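Dephospho-CoA kinase (Mycobacterium paratuberculosis, PDB 6N39) probably catalyses the last step of coenzyme A synthesis, the ATP-dependent phosphorylation of the 3'-hydroxyl group of dephospho-CoA. Local coordinates at residues Asn237-Ala242 against Glu287-Ala292; Leu248-Val253 against Ile270-Thr275; Tyr294-His299 against His326-Ala331. One frame throughout, in Å; residues are numbered along the deposited sequence.

Contact 1: residues Asn237-Ala242 against Glu287-Ala292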
loop_
_atom_site.group_PDB
_atom_site.type_symbol
_atom_site.label_atom_id
_atom_site.label_comp_id
_atom_site.label_asym_id
_atom_site.label_seq_id
_atom_site.Cartn_x
_atom_site.Cartn_y
_atom_site.Cartn_z
ATOM N N ASN A 237 1.718 6.708 -0.554
ATOM C CA ASN A 237 1.393 6.905 0.857
ATOM C C ASN A 237 2.059 5.844 1.722
ATOM O O ASN A 237 2.628 6.152 2.782
ATOM C CB ASN A 237 -0.126 6.878 1.066
ATOM C CG ASN A 237 -0.820 8.103 0.498
ATOM O OD1 ASN A 237 -0.177 9.101 0.169
ATOM N ND2 ASN A 237 -2.149 8.038 0.388
ATOM N N ARG A 238 1.972 4.576 1.288
ATOM C CA ARG A 238 2.563 3.470 2.039
ATOM C C ARG A 238 4.068 3.660 2.221
ATOM O O ARG A 238 4.619 3.407 3.304
ATOM C CB ARG A 238 2.267 2.150 1.311
ATOM C CG ARG A 238 2.929 0.916 1.913
ATOM C CD ARG A 238 2.624 -0.374 1.075
ATOM N NE ARG A 238 1.180 -0.568 0.905
ATOM C CZ ARG A 238 0.573 -0.821 -0.256
ATOM N NH1 ARG A 238 1.286 -0.991 -1.381
ATOM N NH2 ARG A 238 -0.753 -0.933 -0.284
ATOM N N LEU A 239 4.742 4.128 1.180
ATOM C CA LEU A 239 6.187 4.295 1.249
ATOM C C LEU A 239 6.568 5.526 2.074
ATOM O O LEU A 239 7.572 5.498 2.792
ATOM C CB LEU A 239 6.779 4.382 -0.163
ATOM C CG LEU A 239 6.678 3.141 -1.074
ATOM C CD1 LEU A 239 7.125 3.461 -2.532
ATOM C CD2 LEU A 239 7.509 2.006 -0.525
ATOM N N LYS A 240 5.779 6.604 2.010
ATOM C CA LYS A 240 6.027 7.745 2.897
ATOM C C LYS A 240 5.959 7.314 4.359
ATOM O O LYS A 240 6.861 7.614 5.166
ATOM C CB LYS A 240 5.012 8.864 2.614
ATOM C CG LYS A 240 5.312 9.650 1.321
ATOM C CD LYS A 240 4.219 10.681 1.013
ATOM C CE LYS A 240 4.137 11.819 2.050
ATOM N NZ LYS A 240 5.278 12.758 2.009
ATOM N N THR A 241 4.902 6.571 4.705
ATOM C CA THR A 241 4.752 6.101 6.075
ATOM C C THR A 241 5.900 5.185 6.469
ATOM O O THR A 241 6.444 5.308 7.572
ATOM C CB THR A 241 3.408 5.384 6.242
ATOM O OG1 THR A 241 2.360 6.346 6.073
ATOM C CG2 THR A 241 3.292 4.764 7.642
ATOM N N ALA A 242 6.299 4.276 5.572
ATOM C CA ALA A 242 7.367 3.338 5.903
ATOM C C ALA A 242 8.721 4.034 6.042
ATOM O O ALA A 242 9.564 3.601 6.833
ATOM C CB ALA A 242 7.447 2.230 4.843
ATOM N N GLU A 287 14.939 -2.685 6.269
ATOM C CA GLU A 287 13.939 -3.377 7.085
ATOM C C GLU A 287 12.553 -2.741 6.996
ATOM O O GLU A 287 11.563 -3.484 6.866
ATOM C CB GLU A 287 14.413 -3.468 8.540
ATOM C CG GLU A 287 15.582 -4.428 8.759
ATOM C CD GLU A 287 15.301 -5.834 8.237
ATOM O OE1 GLU A 287 15.914 -6.228 7.219
ATOM O OE2 GLU A 287 14.462 -6.543 8.840
ATOM N N PRO A 288 12.388 -1.418 7.092
ATOM C CA PRO A 288 11.012 -0.895 7.014
ATOM C C PRO A 288 10.393 -1.076 5.633
ATOM O O PRO A 288 9.181 -1.288 5.542
ATOM C CB PRO A 288 11.142 0.586 7.417
ATOM C CG PRO A 288 12.590 0.909 7.443
ATOM C CD PRO A 288 13.370 -0.387 7.495
ATOM N N LEU A 289 11.179 -1.050 4.554
ATOM C CA LEU A 289 10.584 -1.306 3.246
ATOM C C LEU A 289 10.205 -2.779 3.093
ATOM O O LEU A 289 9.168 -3.096 2.498
ATOM C CB LEU A 289 11.530 -0.862 2.125
ATOM C CG LEU A 289 11.676 0.666 1.981
ATOM C CD1 LEU A 289 12.507 1.041 0.768
ATOM C CD2 LEU A 289 10.327 1.366 1.920
ATOM N N LEU A 290 11.021 -3.689 3.631
ATOM C CA LEU A 290 10.670 -5.106 3.611
ATOM C C LEU A 290 9.381 -5.361 4.391
ATOM O O LEU A 290 8.486 -6.068 3.913
ATOM C CB LEU A 290 11.827 -5.945 4.175
ATOM C CG LEU A 290 11.611 -7.466 4.250
ATOM C CD1 LEU A 290 11.456 -8.087 2.867
ATOM C CD2 LEU A 290 12.746 -8.163 5.028
ATOM N N ALA A 291 9.257 -4.769 5.593
ATOM C CA ALA A 291 8.016 -4.906 6.345
ATOM C C ALA A 291 6.839 -4.327 5.574
ATOM O O ALA A 291 5.716 -4.817 5.709
ATOM C CB ALA A 291 8.127 -4.222 7.722
ATOM N N ALA A 292 7.070 -3.301 4.750
ATOM C CA ALA A 292 5.975 -2.722 3.978
ATOM C C ALA A 292 5.697 -3.467 2.676
ATOM O O ALA A 292 4.785 -3.063 1.946
ATOM C CB ALA A 292 6.256 -1.249 3.672
#
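A242 and A292 meet methyl to methyl, CB of A242 lying 3.9 Å from CB of A292, where the last turns of helix 228-243 pass the end of the short helix 286-291. The segment axes run mostly against each other, at 142°, and come no nearer than 9.7 Å. Alanine suits this point because its side chain ends at CB, so here neither segment puts more than a methyl group between the two backbones. L239 and L289 cross at about a right angle and touch through single branches, CD2 of L239 standing 3.8 Å from CD2 of L289; the same L289 methyl also faces CB of A242. P288 sets its ring carbon CB 3.5 Å from the carbonyl O of A242. Proline is at home in this first turn of its helix, where the missing N-H costs no helical bond.

R238 reaches A292 from a different part of its helix. From CB the chain leaves with CG anti to the backbone N (chi1 175°), and CG passes 4.3 Å from CB of A292. CD comes within 3.6 Å of the A292 carbonyl O, and a bend at chi3 (-55°) turns NE away from the straight course of the chain. The polar tip is spent on other partners: NE donates to the carbonyl O of F132, NH2 forms a salt bridge with D178, and NH1 bonds to OH of Y294. F132 and D178 belong to the CoaE-family part of the chain, so this buried guanidinium joins it to the UPF0157 region, its charge presumably balanced by D178. Aliphatic carbons packed on each other and on two carbonyl oxygens thus pair the segments by shape and apolar burial, while the bonds that fix direction run from the arginine tip.

Contact 2: residues Leu248-Val253 against Ile270-Thr275; sequences LRVDHV and IDIQIT
Antiparallel strand pairing joins D251 to Q273 and the residues around them, placing strand 249-253 at one margin of the four-stranded mixed sheet of the UPF0157 region, beside strand 270-276. D251 and Q273 form a hydrogen-bonded pair: D251 N donates to Q273 O (2.9 Å), and Q273 N returns a straighter bond to D251 O (2.8 Å). V250 with I274 and H252 with I272 are the non-hydrogen-bonded pairs, and their side chains share the face covered by helix 228-243. There V250 CG1 meets I272 CG2 at 3.6 Å; both residues are beta-branched, which favours the extended backbone, and their methyls face the helix. H252 CG lies anti to the backbone N (chi1 -176°), and the ring brings CD2 edge-on, in plane, to within 3.4 Å of D271 O, while NE2 bonds to T256.

The other face, covered by L355 of helix 349-363, is largely polar. R249 grips D251 side-on, NE to OD2 (2.9 Å) and NH2 to OD1 (2.8 Å), and its NH1 meets the terminal carboxylate of P415. One water binds four groups here: it donates to D251 OD2 (2.6 Å) and Q273 O, and accepts from Q273 NE2 and T275 OG1. Q351 also bonds T275 OG1 and, through its backbone O, Q273 NE2. Q273 OE1 is taken by R344, and D271 OD2 by H342 and N340 of strand 339-345. A mixed sheet with an outermost strand paired antiparallel and helices packed on both faces is consistent with the nucleotidyltransferase-like fold of the clan to which GrpB proteins belong.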
loop_
_atom_site.group_PDB
_atom_site.type_symbol
_atom_site.label_atom_id
_atom_site.label_comp_id
_atom_site.label_asym_id
_atom_site.label_seq_id
_atom_site.Cartn_x
_atom_site.Cartn_y
_atom_site.Cartn_z
ATOM N N LEU A 248 12.720 12.440 1.646
ATOM C CA LEU A 248 12.542 13.858 1.370
ATOM C C LEU A 248 11.348 14.091 0.449
ATOM O O LEU A 248 10.646 15.092 0.584
ATOM C CB LEU A 248 13.819 14.432 0.766
ATOM C CG LEU A 248 15.078 14.152 1.599
ATOM C CD1 LEU A 248 16.257 14.909 1.023
ATOM C CD2 LEU A 248 14.867 14.537 3.061
ATOM N N ARG A 249 11.118 13.191 -0.501
ATOM C CA ARG A 249 9.927 13.238 -1.343
ATOM C C ARG A 249 9.770 11.866 -1.973
ATOM O O ARG A 249 10.722 11.078 -2.035
ATOM C CB ARG A 249 10.003 14.342 -2.416
ATOM C CG ARG A 249 11.206 14.260 -3.350
ATOM C CD ARG A 249 11.249 15.454 -4.347
ATOM N NE ARG A 249 10.190 15.336 -5.346
ATOM C CZ ARG A 249 9.881 16.265 -6.243
ATOM N NH1 ARG A 249 10.571 17.401 -6.313
ATOM N NH2 ARG A 249 8.882 16.047 -7.088
ATOM N N VAL A 250 8.546 11.564 -2.396
ATOM C CA VAL A 250 8.225 10.269 -2.992
ATOM C C VAL A 250 7.351 10.543 -4.203
ATOM O O VAL A 250 6.390 11.307 -4.102
ATOM C CB VAL A 250 7.503 9.339 -1.998
ATOM C CG1 VAL A 250 7.232 7.957 -2.625
ATOM C CG2 VAL A 250 8.310 9.206 -0.708
ATOM N N ASP A 251 7.691 9.954 -5.351
ATOM C CA ASP A 251 7.059 10.382 -6.598
ATOM C C ASP A 251 6.768 9.196 -7.505
ATOM O O ASP A 251 7.594 8.294 -7.650
ATOM C CB ASP A 251 7.941 11.370 -7.371
ATOM C CG ASP A 251 8.206 12.652 -6.599
ATOM O OD1 ASP A 251 7.429 13.618 -6.769
ATOM O OD2 ASP A 251 9.197 12.698 -5.829
ATOM N N HIS A 252 5.610 9.238 -8.155
ATOM C CA HIS A 252 5.260 8.306 -9.221
ATOM C C HIS A 252 6.009 8.724 -10.486
ATOM O O HIS A 252 5.885 9.867 -10.927
ATOM C CB HIS A 252 3.743 8.348 -9.416
ATOM C CG HIS A 252 3.200 7.375 -10.424
ATOM N ND1 HIS A 252 1.944 7.518 -10.976
ATOM C CD2 HIS A 252 3.725 6.257 -10.978
ATOM C CE1 HIS A 252 1.715 6.525 -11.817
ATOM N NE2 HIS A 252 2.779 5.746 -11.839
ATOM N N VAL A 253 6.824 7.833 -11.048
ATOM C CA VAL A 253 7.648 8.172 -12.201
ATOM C C VAL A 253 7.464 7.108 -13.281
ATOM O O VAL A 253 6.730 6.137 -13.106
ATOM C CB VAL A 253 9.137 8.318 -11.822
ATOM C CG1 VAL A 253 9.313 9.454 -10.803
ATOM C CG2 VAL A 253 9.659 6.993 -11.236
ATOM N N ILE A 270 4.553 -0.412 -11.876
ATOM C CA ILE A 270 4.520 0.972 -11.415
ATOM C C ILE A 270 5.890 1.342 -10.862
ATOM O O ILE A 270 6.416 0.655 -9.983
ATOM C CB ILE A 270 3.416 1.164 -10.359
ATOM C CG1 ILE A 270 2.043 1.067 -11.042
ATOM C CG2 ILE A 270 3.581 2.506 -9.634
ATOM C CD1 ILE A 270 0.863 1.263 -10.106
ATOM N N ASP A 271 6.480 2.430 -11.366
ATOM C CA ASP A 271 7.758 2.908 -10.840
ATOM C C ASP A 271 7.540 4.063 -9.878
ATOM O O ASP A 271 6.808 5.012 -10.194
ATOM C CB ASP A 271 8.701 3.357 -11.958
ATOM C CG ASP A 271 9.151 2.202 -12.819
ATOM O OD1 ASP A 271 8.394 1.824 -13.730
ATOM O OD2 ASP A 271 10.256 1.683 -12.566
ATOM N N ILE A 272 8.223 3.992 -8.732
ATOM C CA ILE A 272 8.209 5.014 -7.695
ATOM C C ILE A 272 9.647 5.409 -7.392
ATOM O O ILE A 272 10.526 4.549 -7.339
ATOM C CB ILE A 272 7.560 4.494 -6.395
ATOM C CG1 ILE A 272 6.174 3.901 -6.660
ATOM C CG2 ILE A 272 7.527 5.624 -5.360
ATOM C CD1 ILE A 272 5.146 4.939 -7.183
ATOM N N GLN A 273 9.895 6.694 -7.150
ATOM C CA GLN A 273 11.197 7.119 -6.652
ATOM C C GLN A 273 11.047 7.691 -5.248
ATOM O O GLN A 273 10.247 8.605 -5.029
ATOM C CB GLN A 273 11.837 8.164 -7.576
ATOM C CG GLN A 273 13.190 8.644 -7.046
ATOM C CD GLN A 273 13.883 9.597 -7.988
ATOM O OE1 GLN A 273 14.780 9.196 -8.738
ATOM N NE2 GLN A 273 13.477 10.879 -7.958
ATOM N N ILE A 274 11.825 7.161 -4.308
ATOM C CA ILE A 274 12.043 7.781 -3.007
ATOM C C ILE A 274 13.344 8.571 -3.081
ATOM O O ILE A 274 14.411 7.997 -3.367
ATOM C CB ILE A 274 12.119 6.727 -1.891
ATOM C CG1 ILE A 274 10.845 5.863 -1.854
ATOM C CG2 ILE A 274 12.375 7.405 -0.548
ATOM C CD1 ILE A 274 10.953 4.689 -0.861
ATOM N N THR A 275 13.264 9.880 -2.825
ATOM C CA THR A 275 14.445 10.724 -2.745
ATOM C C THR A 275 14.941 10.754 -1.303
ATOM O O THR A 275 14.165 11.049 -0.390
ATOM C CB THR A 275 14.129 12.149 -3.232
ATOM O OG1 THR A 275 13.799 12.123 -4.627
ATOM C CG2 THR A 275 15.327 13.049 -3.047
HETATM O O HOH W 1 11.339 11.227 -5.704
HETATM O O HOH W 2 5.824 3.765 -14.062
#

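Contact 3: residues Tyr294-His299 against His326-Ala331; sequences YPRLEH and HKRIHA. With ACT (acetate ion), chain E.
R296 lays its CB over one face of the H330 ring, 3.7 Å from the ring centroid, a CH-pi contact that leaves the ring's nitrogens to hydrogen-bond at its edge. R296 CG, anti to the backbone N (chi1 -179°), continues beside the ring toward I329 O. H330 ND1 donates to the carbonyl O of Y294 (3.0 Å, 167°); the acceptor lies in the ring plane, although the donor stands above the plane of the carbonyl. H330 NE2 is hydrogen-bonded to a water, and that water accepts from R296 NH1 (2.7 Å). The backbones are bridged at R296 and H330: A331 N bonds to P295 O, and L297 N to I329 O, each at 3.0 Å. Beyond this single bridge a second water takes over, accepting from I329 N and donating to L297 O.

Both arginines find acids. R296 NH2 meets E298 OE2 at 2.6 Å on its syn lone pair, whereas the bonds from NE are weak. R296 NH1 and R328 NE, 3.8 Å apart, share D283 OD1, which should ease the repulsion of like charges. R328 also donates from NH1 to K327 O and holds an acetate, probably from the crystallisation liquor, with NH2 on OXT (2.7 Å) and NH1 on O, where H326 ND1 joins it. Strand 328-331 thus lies between the extended residues 294-297 and strand 339-345, while helix 286-291 packs on P295, R296 and H330, and helix 279-284 on H326 and R328.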
loop_
_atom_site.group_PDB
_atom_site.type_symbol
_atom_site.label_atom_id
_atom_site.label_comp_id
_atom_site.label_asym_id
_atom_site.label_seq_id
_atom_site.Cartn_x
_atom_site.Cartn_y
_atom_site.Cartn_z
ATOM N N TYR A 294 8.366 -4.812 0.280
ATOM C CA TYR A 294 9.286 -4.521 -0.826
ATOM C C TYR A 294 10.697 -5.012 -0.515
ATOM O O TYR A 294 11.503 -4.274 0.070
ATOM C CB TYR A 294 9.309 -3.016 -1.121
ATOM C CG TYR A 294 7.943 -2.418 -1.403
ATOM C CD1 TYR A 294 7.128 -1.953 -0.361
ATOM C CD2 TYR A 294 7.480 -2.295 -2.712
ATOM C CE1 TYR A 294 5.869 -1.421 -0.616
ATOM C CE2 TYR A 294 6.243 -1.750 -2.983
ATOM C CZ TYR A 294 5.434 -1.316 -1.938
ATOM O OH TYR A 294 4.189 -0.805 -2.234
ATOM N N PRO A 295 11.034 -6.253 -0.882
ATOM C CA PRO A 295 12.423 -6.704 -0.738
ATOM C C PRO A 295 13.359 -5.880 -1.616
ATOM O O PRO A 295 12.972 -5.360 -2.667
ATOM C CB PRO A 295 12.383 -8.176 -1.203
ATOM C CG PRO A 295 10.929 -8.606 -0.988
ATOM C CD PRO A 295 10.122 -7.341 -1.286
ATOM N N ARG A 296 14.623 -5.819 -1.198
ATOM C CA ARG A 296 15.651 -5.143 -1.982
ATOM C C ARG A 296 16.261 -6.076 -3.031
ATOM O O ARG A 296 16.439 -7.271 -2.791
ATOM C CB ARG A 296 16.754 -4.615 -1.071
ATOM C CG ARG A 296 17.861 -3.862 -1.856
ATOM C CD ARG A 296 18.539 -2.819 -0.992
ATOM N NE ARG A 296 19.663 -3.386 -0.247
ATOM C CZ ARG A 296 20.461 -2.671 0.549
ATOM N NH1 ARG A 296 20.240 -1.349 0.716
ATOM N NH2 ARG A 296 21.471 -3.281 1.174
ATOM N N LEU A 297 16.571 -5.527 -4.210
ATOM C CA LEU A 297 17.403 -6.228 -5.190
ATOM C C LEU A 297 18.854 -5.929 -4.839
ATOM O O LEU A 297 19.348 -4.820 -5.075
ATOM C CB LEU A 297 17.066 -5.795 -6.616
ATOM C CG LEU A 297 15.632 -6.228 -6.948
ATOM C CD1 LEU A 297 15.033 -5.423 -8.068
ATOM C CD2 LEU A 297 15.629 -7.711 -7.301
ATOM N N GLU A 298 19.533 -6.918 -4.270
ATOM C CA GLU A 298 20.782 -6.648 -3.567
ATOM C C GLU A 298 21.913 -6.250 -4.516
ATOM O O GLU A 298 22.786 -5.463 -4.130
ATOM C CB GLU A 298 21.172 -7.873 -2.726
ATOM C CG GLU A 298 21.869 -7.539 -1.405
ATOM C CD GLU A 298 21.060 -6.596 -0.493
ATOM O OE1 GLU A 298 19.830 -6.777 -0.332
ATOM O OE2 GLU A 298 21.675 -5.664 0.066
ATOM N N HIS A 299 21.918 -6.754 -5.753
ATOM C CA HIS A 299 23.046 -6.527 -6.652
ATOM C C HIS A 299 22.776 -5.478 -7.725
ATOM O O HIS A 299 23.424 -5.509 -8.779
ATOM C CB HIS A 299 23.459 -7.836 -7.306
ATOM C CG HIS A 299 23.760 -8.908 -6.314
ATOM N ND1 HIS A 299 24.891 -8.891 -5.530
ATOM C CD2 HIS A 299 23.056 -10.002 -5.942
ATOM C CE1 HIS A 299 24.886 -9.945 -4.734
ATOM N NE2 HIS A 299 23.782 -10.634 -4.964
ATOM N N HIS A 326 24.995 6.067 -8.459
ATOM C CA HIS A 326 24.596 4.957 -7.597
ATOM C C HIS A 326 23.201 5.187 -7.024
ATOM O O HIS A 326 22.693 6.312 -6.989
ATOM C CB HIS A 326 25.598 4.755 -6.462
ATOM C CG HIS A 326 26.909 4.202 -6.922
ATOM N ND1 HIS A 326 27.612 3.263 -6.202
ATOM C CD2 HIS A 326 27.627 4.429 -8.048
ATOM C CE1 HIS A 326 28.718 2.950 -6.852
ATOM N NE2 HIS A 326 28.751 3.643 -7.977
ATOM N N LYS A 327 22.580 4.087 -6.590
ATOM C CA LYS A 327 21.220 4.083 -6.061
ATOM C C LYS A 327 20.988 2.775 -5.310
ATOM O O LYS A 327 21.868 1.904 -5.232
ATOM C CB LYS A 327 20.194 4.250 -7.195
ATOM C CG LYS A 327 20.091 3.025 -8.122
ATOM C CD LYS A 327 18.930 3.181 -9.132
ATOM C CE LYS A 327 18.592 1.863 -9.831
ATOM N NZ LYS A 327 17.452 2.029 -10.787
ATOM N N ARG A 328 19.788 2.644 -4.748
ATOM C CA ARG A 328 19.267 1.333 -4.370
ATOM C C ARG A 328 17.943 1.120 -5.099
ATOM O O ARG A 328 17.342 2.069 -5.609
ATOM C CB ARG A 328 19.075 1.192 -2.835
ATOM C CG ARG A 328 20.317 1.511 -1.981
ATOM C CD ARG A 328 21.457 0.499 -2.132
ATOM N NE ARG A 328 22.635 0.843 -1.304
ATOM C CZ ARG A 328 23.778 1.382 -1.748
ATOM N NH1 ARG A 328 23.959 1.660 -3.041
ATOM N NH2 ARG A 328 24.773 1.624 -0.896
ATOM N N ILE A 329 17.487 -0.131 -5.176
ATOM C CA ILE A 329 16.194 -0.412 -5.793
ATOM C C ILE A 329 15.576 -1.617 -5.095
ATOM O O ILE A 329 16.252 -2.609 -4.806
ATOM C CB ILE A 329 16.304 -0.628 -7.324
ATOM C CG1 ILE A 329 14.927 -0.954 -7.953
ATOM C CG2 ILE A 329 17.335 -1.706 -7.652
ATOM C CD1 ILE A 329 14.993 -1.184 -9.537
ATOM N N HIS A 330 14.303 -1.482 -4.751
ATOM C CA HIS A 330 13.482 -2.539 -4.189
ATOM C C HIS A 330 12.365 -2.832 -5.179
ATOM O O HIS A 330 12.130 -2.070 -6.122
ATOM C CB HIS A 330 12.865 -2.115 -2.845
ATOM C CG HIS A 330 13.861 -1.797 -1.773
ATOM N ND1 HIS A 330 13.831 -2.405 -0.537
ATOM C CD2 HIS A 330 14.891 -0.914 -1.736
ATOM C CE1 HIS A 330 14.815 -1.930 0.209
ATOM N NE2 HIS A 330 15.460 -1.011 -0.488
ATOM N N ALA A 331 11.631 -3.913 -4.940
ATOM C CA ALA A 331 10.431 -4.128 -5.745
ATOM C C ALA A 331 9.394 -4.856 -4.907
ATOM O O ALA A 331 9.715 -5.485 -3.896
ATOM C CB ALA A 331 10.719 -4.916 -7.035
HETATM C C ACT E . 27.452 2.680 -2.775
HETATM O O ACT E . 26.744 2.335 -3.775
HETATM O OXT ACT E . 27.179 2.592 -1.533
HETATM C CH3 ACT E . 28.866 3.320 -3.134
HETATM O O HOH W 3 18.068 0.140 0.369
HETATM O O HOH W 4 19.715 -2.204 -4.459
#

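How the contacts relate
Followed from the N terminus, helix 228-243 opens contact 1, which closes only when the chain returns at helix 286-291. Nested inside that loop is contact 2, whose two strands are joined by residues 254-269. Contact 3 follows in series, closing the long loop 300-325, which has no regular helix or strand. No contacts cross. Contacts 1 and 2 touch where L239 and L289 pack on I272 and I274, seating the two helices on the sheet. Contacts 1 and 3 also touch, L289 meeting the H330 ring. Contacts 2 and 3 lie about 6 Å apart at their nearest atoms, at opposite margins of one sheet, with strand 339-345 between them.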